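Local coordinates for protease Do-like 1, chloroplastic (Arabidopsis thaliana, PDB 3QO6), which is a chloroplast serine protease of the HtrA type, required at high temperature, that can degrade beta-casein and may remove damaged proteins, at residues 63-68 and 104-109; 130-135 and 144-149; 174-179 and 202-207. All coordinates share one frame; numbering follows the deposited sequence.

Contact 1 of 3, residues 63-68 and 104-109; sequences QGHIVT and VLRIDA
Strands 65-68 and 104-107 run antiparallel, 148° between their directions, and I66 and L105 form the hydrogen-bonded pair at their middle: I66 N to L105 O at 2.7 Å and L105 N to I66 O at 2.6 Å. A third bond, I107 N to G64 O at 3.0 Å, carries the ladder into the turn, where G64 has a positive phi, favouring glycine.

Side chains divide between the two faces. On one, I66 CB meets L105 CB at 3.9 Å. On the other, the planes of the H65 ring and the R106 guanidinium are 77° apart. With CG anti to the backbone N (chi1 -159°), R106 lays CG 3.7 Å from H65 CD2, and the extended chain beyond it carries the guanidinium to the ring. H65 NE2 lies 3.1 Å from R106 NH1 without the angle for a hydrogen bond; H65 ND1 is hydrogen-bonded to D61. Q63 O sits over one guanidinium face.

The pair joins strands adjacent in the first barrel of the trypsin-like fold but not in sequence; strands 78-82 and 88-97 come between. V104 and H65 pack on helix 214-227, L105 on strand 78-82, I66 on strand 47-61.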
loop_
_atom_site.group_PDB
_atom_site.type_symbol
_atom_site.label_atom_id
_atom_site.label_comp_id
_atom_site.label_asym_id
_atom_site.label_seq_id
_atom_site.Cartn_x
_atom_site.Cartn_y
_atom_site.Cartn_z
ATOM N N GLN B 63 6.505 22.645 44.874
ATOM C CA GLN B 63 5.054 22.544 45.028
ATOM C C GLN B 63 4.404 21.530 44.105
ATOM O O GLN B 63 3.207 21.636 43.834
ATOM C CB GLN B 63 4.358 23.884 44.803
ATOM C CG GLN B 63 4.814 24.963 45.727
ATOM C CD GLN B 63 6.009 25.707 45.181
ATOM O OE1 GLN B 63 5.878 26.530 44.267
ATOM N NE2 GLN B 63 7.182 25.421 45.728
ATOM N N GLY B 64 5.181 20.570 43.603
ATOM C CA GLY B 64 4.621 19.536 42.735
ATOM C C GLY B 64 4.218 19.899 41.308
ATOM O O GLY B 64 3.417 19.200 40.678
ATOM N N HIS B 65 4.758 20.998 40.792
ATOM C CA HIS B 65 4.450 21.389 39.425
ATOM C C HIS B 65 5.331 20.612 38.449
ATOM O O HIS B 65 6.544 20.500 38.632
ATOM C CB HIS B 65 4.640 22.884 39.256
ATOM C CG HIS B 65 3.527 23.684 39.841
ATOM N ND1 HIS B 65 3.740 24.831 40.577
ATOM C CD2 HIS B 65 2.186 23.501 39.804
ATOM C CE1 HIS B 65 2.576 25.321 40.968
ATOM N NE2 HIS B 65 1.616 24.534 40.512
ATOM N N ILE B 66 4.683 20.052 37.433
ATOM C CA ILE B 66 5.341 19.258 36.409
ATOM C C ILE B 66 5.136 19.912 35.024
ATOM O O ILE B 66 4.012 20.326 34.668
ATOM C CB ILE B 66 4.770 17.807 36.401
ATOM C CG1 ILE B 66 4.858 17.190 37.801
ATOM C CG2 ILE B 66 5.527 16.952 35.411
ATOM C CD1 ILE B 66 6.280 16.958 38.318
ATOM N N VAL B 67 6.234 20.017 34.266
ATOM C CA VAL B 67 6.211 20.608 32.930
ATOM C C VAL B 67 6.244 19.548 31.835
ATOM O O VAL B 67 6.857 18.498 31.978
ATOM C CB VAL B 67 7.410 21.548 32.719
ATOM C CG1 VAL B 67 7.239 22.345 31.435
ATOM C CG2 VAL B 67 7.530 22.487 33.894
ATOM N N THR B 68 5.575 19.821 30.729
ATOM C CA THR B 68 5.583 18.873 29.642
ATOM C C THR B 68 5.076 19.544 28.390
ATOM O O THR B 68 4.835 20.740 28.365
ATOM C CB THR B 68 4.703 17.646 29.963
ATOM O OG1 THR B 68 4.992 16.598 29.034
ATOM C CG2 THR B 68 3.225 17.992 29.847
ATOM N N VAL B 104 1.473 22.697 31.986
ATOM C CA VAL B 104 1.888 22.496 33.372
ATOM C C VAL B 104 0.930 21.604 34.141
ATOM O O VAL B 104 -0.278 21.726 34.028
ATOM C CB VAL B 104 2.033 23.799 34.146
ATOM C CG1 VAL B 104 2.565 23.473 35.523
ATOM C CG2 VAL B 104 2.976 24.744 33.428
ATOM N N LEU B 105 1.492 20.703 34.926
ATOM C CA LEU B 105 0.709 19.775 35.711
ATOM C C LEU B 105 1.040 19.976 37.171
ATOM O O LEU B 105 2.046 20.620 37.513
ATOM C CB LEU B 105 1.062 18.348 35.320
ATOM C CG LEU B 105 0.197 17.526 34.364
ATOM C CD1 LEU B 105 -0.459 18.354 33.281
ATOM C CD2 LEU B 105 1.090 16.454 33.770
ATOM N N ARG B 106 0.180 19.441 38.034
ATOM C CA ARG B 106 0.405 19.512 39.470
ATOM C C ARG B 106 0.050 18.167 40.048
ATOM O O ARG B 106 -0.910 17.512 39.616
ATOM C CB ARG B 106 -0.457 20.583 40.138
ATOM C CG ARG B 106 0.084 21.042 41.499
ATOM C CD ARG B 106 -0.981 21.729 42.384
ATOM N NE ARG B 106 -0.391 22.251 43.625
ATOM C CZ ARG B 106 -0.107 23.539 43.852
ATOM N NH1 ARG B 106 -0.370 24.463 42.926
ATOM N NH2 ARG B 106 0.472 23.907 44.993
ATOM N N ILE B 107 0.860 17.736 41.002
ATOM C CA ILE B 107 0.625 16.481 41.681
ATOM C C ILE B 107 0.826 16.714 43.170
ATOM O O ILE B 107 1.527 17.647 43.588
ATOM C CB ILE B 107 1.568 15.330 41.202
ATOM C CG1 ILE B 107 3.028 15.680 41.463
ATOM C CG2 ILE B 107 1.316 15.027 39.739
ATOM C CD1 ILE B 107 3.966 14.496 41.324
ATOM N N ASP B 108 0.178 15.858 43.956
ATOM C CA ASP B 108 0.216 15.885 45.415
ATOM C C ASP B 108 1.326 14.937 45.847
ATOM O O ASP B 108 1.073 13.748 46.056
ATOM C CB ASP B 108 -1.131 15.386 45.952
ATOM C CG ASP B 108 -1.228 15.451 47.461
ATOM O OD1 ASP B 108 -2.142 14.803 48.015
ATOM O OD2 ASP B 108 -0.403 16.152 48.093
ATOM N N ALA B 109 2.547 15.444 45.981
ATOM C CA ALA B 109 3.650 14.565 46.360
ATOM C C ALA B 109 4.549 15.147 47.434
ATOM O O ALA B 109 4.706 16.365 47.526
ATOM C CB ALA B 109 4.490 14.211 45.124
#

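Contact 2 of 3, residues 130-135 and 144-149; sequences KVFAIG and LTTGVI
V131 and G147, and two residues further along A133 and T145, are the hydrogen-bonded pairs of this antiparallel hairpin, each with two backbone bonds. The A133–T145 pair is the tighter: A133 N reaches T145 O at 2.8 Å, almost straight at 174° and nearly along the C=O axis, and T145 N returns to A133 O at 2.9 Å. V131 N donates to G147 O at 2.9 Å, and the return bond from G147 N to V131 O is longer, 3.2 Å. The hairpin belongs to the second beta sheet of the trypsin-like domain, where strand 183-186 flanks strand 130-135 on its other side.

Among the apolar contacts, on the face of F132, I134, L144 and T146, the CD1 methyl of L144 touches two neighbours, 4.1 Å from both F132 CB and I134 CG1, and lies near the plane of the F132 ring at its edge. L144 has CG anti to the backbone N (chi1 167°), from which CD1 leans over the opposite strand. T146 presents its methyl, CG2, to the same ring, 3.7 Å from F132 CD1. Across the sheet, V131 CG1 touches I149 CG1 at 3.7 Å, the two side chains crossing at about a right angle. Helix 14-26 covers the F132 face through T19, L22 and F23.

The polar side chains find their partners beyond the two strands. K130 NZ makes a salt bridge with D15, and T145 OG1, although packed beside A133 CB, gives its hydrogen bond to A174 O. L144 O accepts from S150 OG of a second subunit.

Main chain and hydrocarbon thus join the two strands, whereas hydroxyl, ammonium and backbone carbonyl tie the hairpin to helix 14-26, to the loop at A174 and to a second subunit.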
loop_
_atom_site.group_PDB
_atom_site.type_symbol
_atom_site.label_atom_id
_atom_site.label_comp_id
_atom_site.label_asym_id
_atom_site.label_seq_id
_atom_site.Cartn_x
_atom_site.Cartn_y
_atom_site.Cartn_z
ATOM N N LYS B 130 27.724 20.717 23.831
ATOM C CA LYS B 130 27.025 19.445 24.089
ATOM C C LYS B 130 25.656 19.516 24.775
ATOM O O LYS B 130 25.401 20.416 25.588
ATOM C CB LYS B 130 27.916 18.496 24.898
ATOM C CG LYS B 130 29.206 18.254 24.193
ATOM C CD LYS B 130 30.033 17.148 24.807
ATOM C CE LYS B 130 31.404 17.033 24.091
ATOM N NZ LYS B 130 32.357 16.126 24.820
ATOM N N VAL B 131 24.768 18.579 24.429
ATOM C CA VAL B 131 23.469 18.513 25.079
ATOM C C VAL B 131 23.153 17.089 25.513
ATOM O O VAL B 131 23.720 16.100 25.005
ATOM C CB VAL B 131 22.345 19.025 24.204
ATOM C CG1 VAL B 131 22.506 20.521 23.996
ATOM C CG2 VAL B 131 22.312 18.272 22.896
ATOM N N PHE B 132 22.245 17.000 26.479
ATOM C CA PHE B 132 21.843 15.731 27.048
ATOM C C PHE B 132 20.323 15.666 27.081
ATOM O O PHE B 132 19.667 16.539 27.665
ATOM C CB PHE B 132 22.418 15.626 28.459
ATOM C CG PHE B 132 23.883 15.857 28.509
ATOM C CD1 PHE B 132 24.753 14.788 28.620
ATOM C CD2 PHE B 132 24.398 17.134 28.300
ATOM C CE1 PHE B 132 26.128 14.976 28.511
ATOM C CE2 PHE B 132 25.769 17.351 28.180
ATOM C CZ PHE B 132 26.642 16.266 28.285
ATOM N N ALA B 133 19.756 14.646 26.439
ATOM C CA ALA B 133 18.311 14.517 26.429
ATOM C C ALA B 133 17.911 13.343 27.294
ATOM O O ALA B 133 18.496 12.272 27.190
ATOM C CB ALA B 133 17.818 14.310 25.028
ATOM N N ILE B 134 16.940 13.545 28.174
ATOM C CA ILE B 134 16.469 12.467 29.003
ATOM C C ILE B 134 14.976 12.448 28.767
ATOM O O ILE B 134 14.330 13.495 28.791
ATOM C CB ILE B 134 16.745 12.710 30.476
ATOM C CG1 ILE B 134 18.234 12.923 30.700
ATOM C CG2 ILE B 134 16.280 11.512 31.299
ATOM C CD1 ILE B 134 18.584 13.262 32.158
ATOM N N GLY B 135 14.442 11.255 28.513
ATOM C CA GLY B 135 13.022 11.087 28.255
ATOM C C GLY B 135 12.643 9.613 28.302
ATOM O O GLY B 135 13.353 8.811 28.925
ATOM N N LEU B 144 18.834 8.226 28.283
ATOM C CA LEU B 144 19.726 9.332 28.042
ATOM C C LEU B 144 20.282 9.246 26.610
ATOM O O LEU B 144 20.697 8.188 26.144
ATOM C CB LEU B 144 20.892 9.274 29.038
ATOM C CG LEU B 144 22.092 10.181 28.727
ATOM C CD1 LEU B 144 21.777 11.586 29.145
ATOM C CD2 LEU B 144 23.302 9.704 29.435
ATOM N N THR B 145 20.266 10.353 25.899
ATOM C CA THR B 145 20.886 10.377 24.581
ATOM C C THR B 145 21.632 11.692 24.545
ATOM O O THR B 145 21.175 12.705 25.082
ATOM C CB THR B 145 19.888 10.337 23.400
ATOM O OG1 THR B 145 18.878 11.330 23.607
ATOM C CG2 THR B 145 19.296 8.897 23.219
ATOM N N THR B 146 22.804 11.675 23.935
ATOM C CA THR B 146 23.582 12.896 23.874
ATOM C C THR B 146 23.842 13.266 22.429
ATOM O O THR B 146 23.760 12.431 21.529
ATOM C CB THR B 146 24.945 12.742 24.566
ATOM O OG1 THR B 146 25.730 11.815 23.810
ATOM C CG2 THR B 146 24.775 12.226 26.005
ATOM N N GLY B 147 24.180 14.539 22.253
ATOM C CA GLY B 147 24.444 15.100 20.957
ATOM C C GLY B 147 24.950 16.514 21.111
ATOM O O GLY B 147 25.495 16.909 22.139
ATOM N N VAL B 148 24.683 17.317 20.105
ATOM C CA VAL B 148 25.197 18.667 20.096
ATOM C C VAL B 148 24.079 19.664 19.693
ATOM O O VAL B 148 23.039 19.266 19.148
ATOM C CB VAL B 148 26.385 18.645 19.070
ATOM C CG1 VAL B 148 26.031 19.456 17.802
ATOM C CG2 VAL B 148 27.663 19.038 19.726
ATOM N N ILE B 149 24.246 20.944 19.994
ATOM C CA ILE B 149 23.253 21.894 19.521
ATOM C C ILE B 149 23.616 22.020 18.039
ATOM O O ILE B 149 24.741 22.403 17.716
ATOM C CB ILE B 149 23.423 23.287 20.142
ATOM C CG1 ILE B 149 22.949 23.285 21.598
ATOM C CG2 ILE B 149 22.695 24.317 19.268
ATOM C CD1 ILE B 149 22.745 24.669 22.154
#

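Contact 3 of 3, residues 174-179 and 202-207; sequences AINPGN and SGASSG
N176 O takes two bonds from N179, one from the main chain and one, in the modelled orientation of the amide, from the side chain; N176 itself packs against S205 of the facing loop. The main chain supplies the shorter bond, N179 N to N176 O at 2.9 Å, closing a type II beta turn over residues 176-179. The side chain adds N179 ND2 at 3.3 Å, a donor that approaches the carbonyl from well to one side, with a C=O...N angle of only 109°. G178 takes the third place in the turn at a phi of 114°, a value favouring glycine.

Between the loops the bond is made by S205. Its CB points toward residues 174-179, and with OG anti to the backbone N (chi1 -175°) the hydroxyl oxygen accepts from I175 N at 3.2 Å and lies 3.5 Å from A174 CA. The same side chain touches both A174 and N176, whose amide group lies against S205 CB. Further along, P177 meets the other backbone through its ring, CD lying 3.4 Å from G203 O. The facing loop is braced internally by an ST turn, A204 N donating to S202 OG at 3.0 Å.

The turn leads directly into S180, the predicted nucleophile, and G178 makes backbone hydrogen bonds with a bound peptide, consistent with the oxyanion hole of trypsin-like proteases. Subunit packing begins here too: S202 meets S202 of both a second and a third subunit, and A174 packs on G207 of the second.

Within the fold, residues 174-179 link strand 168-171 to strand 183-186 and residues 202-207 link strand 191-198 to strand 209-213, while I175 packs on N195 and I198 of strand 191-198.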
loop_
_atom_site.group_PDB
_atom_site.type_symbol
_atom_site.label_atom_id
_atom_site.label_comp_id
_atom_site.label_asym_id
_atom_site.label_seq_id
_atom_site.Cartn_x
_atom_site.Cartn_y
_atom_site.Cartn_z
ATOM N N ALA B 174 19.678 11.757 19.727
ATOM C CA ALA B 174 18.532 10.915 19.370
ATOM C C ALA B 174 17.239 11.308 20.110
ATOM O O ALA B 174 17.171 11.275 21.352
ATOM C CB ALA B 174 18.878 9.467 19.656
ATOM N N ILE B 175 16.209 11.654 19.346
ATOM C CA ILE B 175 14.941 12.067 19.904
ATOM C C ILE B 175 13.842 11.240 19.238
ATOM O O ILE B 175 13.568 11.407 18.046
ATOM C CB ILE B 175 14.713 13.609 19.645
ATOM C CG1 ILE B 175 15.558 14.439 20.598
ATOM C CG2 ILE B 175 13.300 14.001 19.876
ATOM C CD1 ILE B 175 15.587 13.875 22.014
ATOM N N ASN B 176 13.207 10.340 19.986
ATOM C CA ASN B 176 12.127 9.524 19.396
ATOM C C ASN B 176 10.767 9.710 20.077
ATOM O O ASN B 176 10.655 10.426 21.069
ATOM C CB ASN B 176 12.447 8.028 19.481
ATOM C CG ASN B 176 13.654 7.644 18.705
ATOM O OD1 ASN B 176 14.735 7.476 19.271
ATOM N ND2 ASN B 176 13.492 7.496 17.403
ATOM N N PRO B 177 9.710 9.073 19.535
ATOM C CA PRO B 177 8.369 9.178 20.138
ATOM C C PRO B 177 8.459 8.736 21.593
ATOM O O PRO B 177 8.940 7.652 21.889
ATOM C CB PRO B 177 7.549 8.243 19.281
ATOM C CG PRO B 177 8.109 8.552 17.902
ATOM C CD PRO B 177 9.619 8.609 18.136
ATOM N N GLY B 178 8.031 9.607 22.497
ATOM C CA GLY B 178 8.116 9.301 23.906
ATOM C C GLY B 178 9.093 10.231 24.593
ATOM O O GLY B 178 9.222 10.217 25.829
ATOM N N ASN B 179 9.819 11.025 23.808
ATOM C CA ASN B 179 10.776 11.962 24.387
ATOM C C ASN B 179 10.068 13.292 24.654
ATOM O O ASN B 179 10.510 14.044 25.522
ATOM C CB ASN B 179 11.988 12.199 23.443
ATOM C CG ASN B 179 13.163 11.254 23.718
ATOM O OD1 ASN B 179 13.783 11.312 24.776
ATOM N ND2 ASN B 179 13.471 10.382 22.752
ATOM N N SER B 202 10.464 8.811 8.605
ATOM C CA SER B 202 10.090 7.520 9.164
ATOM C C SER B 202 9.347 7.585 10.493
ATOM O O SER B 202 8.619 6.655 10.850
ATOM C CB SER B 202 11.340 6.634 9.330
ATOM O OG SER B 202 12.183 7.056 10.398
ATOM N N GLY B 203 9.526 8.678 11.227
ATOM C CA GLY B 203 8.887 8.788 12.525
ATOM C C GLY B 203 9.894 8.307 13.549
ATOM O O GLY B 203 9.640 8.245 14.741
ATOM N N ALA B 204 11.059 7.939 13.067
ATOM C CA ALA B 204 12.103 7.492 13.946
ATOM C C ALA B 204 13.111 8.640 13.958
ATOM O O ALA B 204 13.117 9.470 13.038
ATOM C CB ALA B 204 12.749 6.239 13.369
ATOM N N SER B 205 13.958 8.694 14.983
ATOM C CA SER B 205 14.960 9.736 15.035
ATOM C C SER B 205 15.856 9.683 13.784
ATOM O O SER B 205 16.363 8.648 13.406
ATOM C CB SER B 205 15.829 9.604 16.283
ATOM O OG SER B 205 16.706 10.705 16.338
ATOM N N SER B 206 16.045 10.825 13.157
ATOM C CA SER B 206 16.857 10.916 11.980
ATOM C C SER B 206 17.968 11.961 12.248
ATOM O O SER B 206 18.616 12.482 11.328
ATOM C CB SER B 206 15.961 11.311 10.809
ATOM O OG SER B 206 16.681 11.488 9.611
ATOM N N GLY B 207 18.212 12.241 13.521
ATOM C CA GLY B 207 19.227 13.219 13.833
ATOM C C GLY B 207 18.874 14.698 13.745
ATOM O O GLY B 207 19.767 15.537 13.868
#

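From the N terminus the three contacts follow in series, none nested and none crossing. Contact 1 closes a loop that carries two of the predicted charge-relay residues, H71 and D101, and belongs to the first barrel. Contact 2 closes a short hairpin at the start of the second sheet. Contact 3 then closes a loop holding S180 and strands 183-186 and 191-198. Contacts 2 and 3 meet, with centres about 13 Å apart: A133 CB packs on I175 CD1, and G135 CA lies against the side-chain amide of N179. Contact 1 touches neither. Hairpin and serine loop are thus joined directly, and both reach the second subunit.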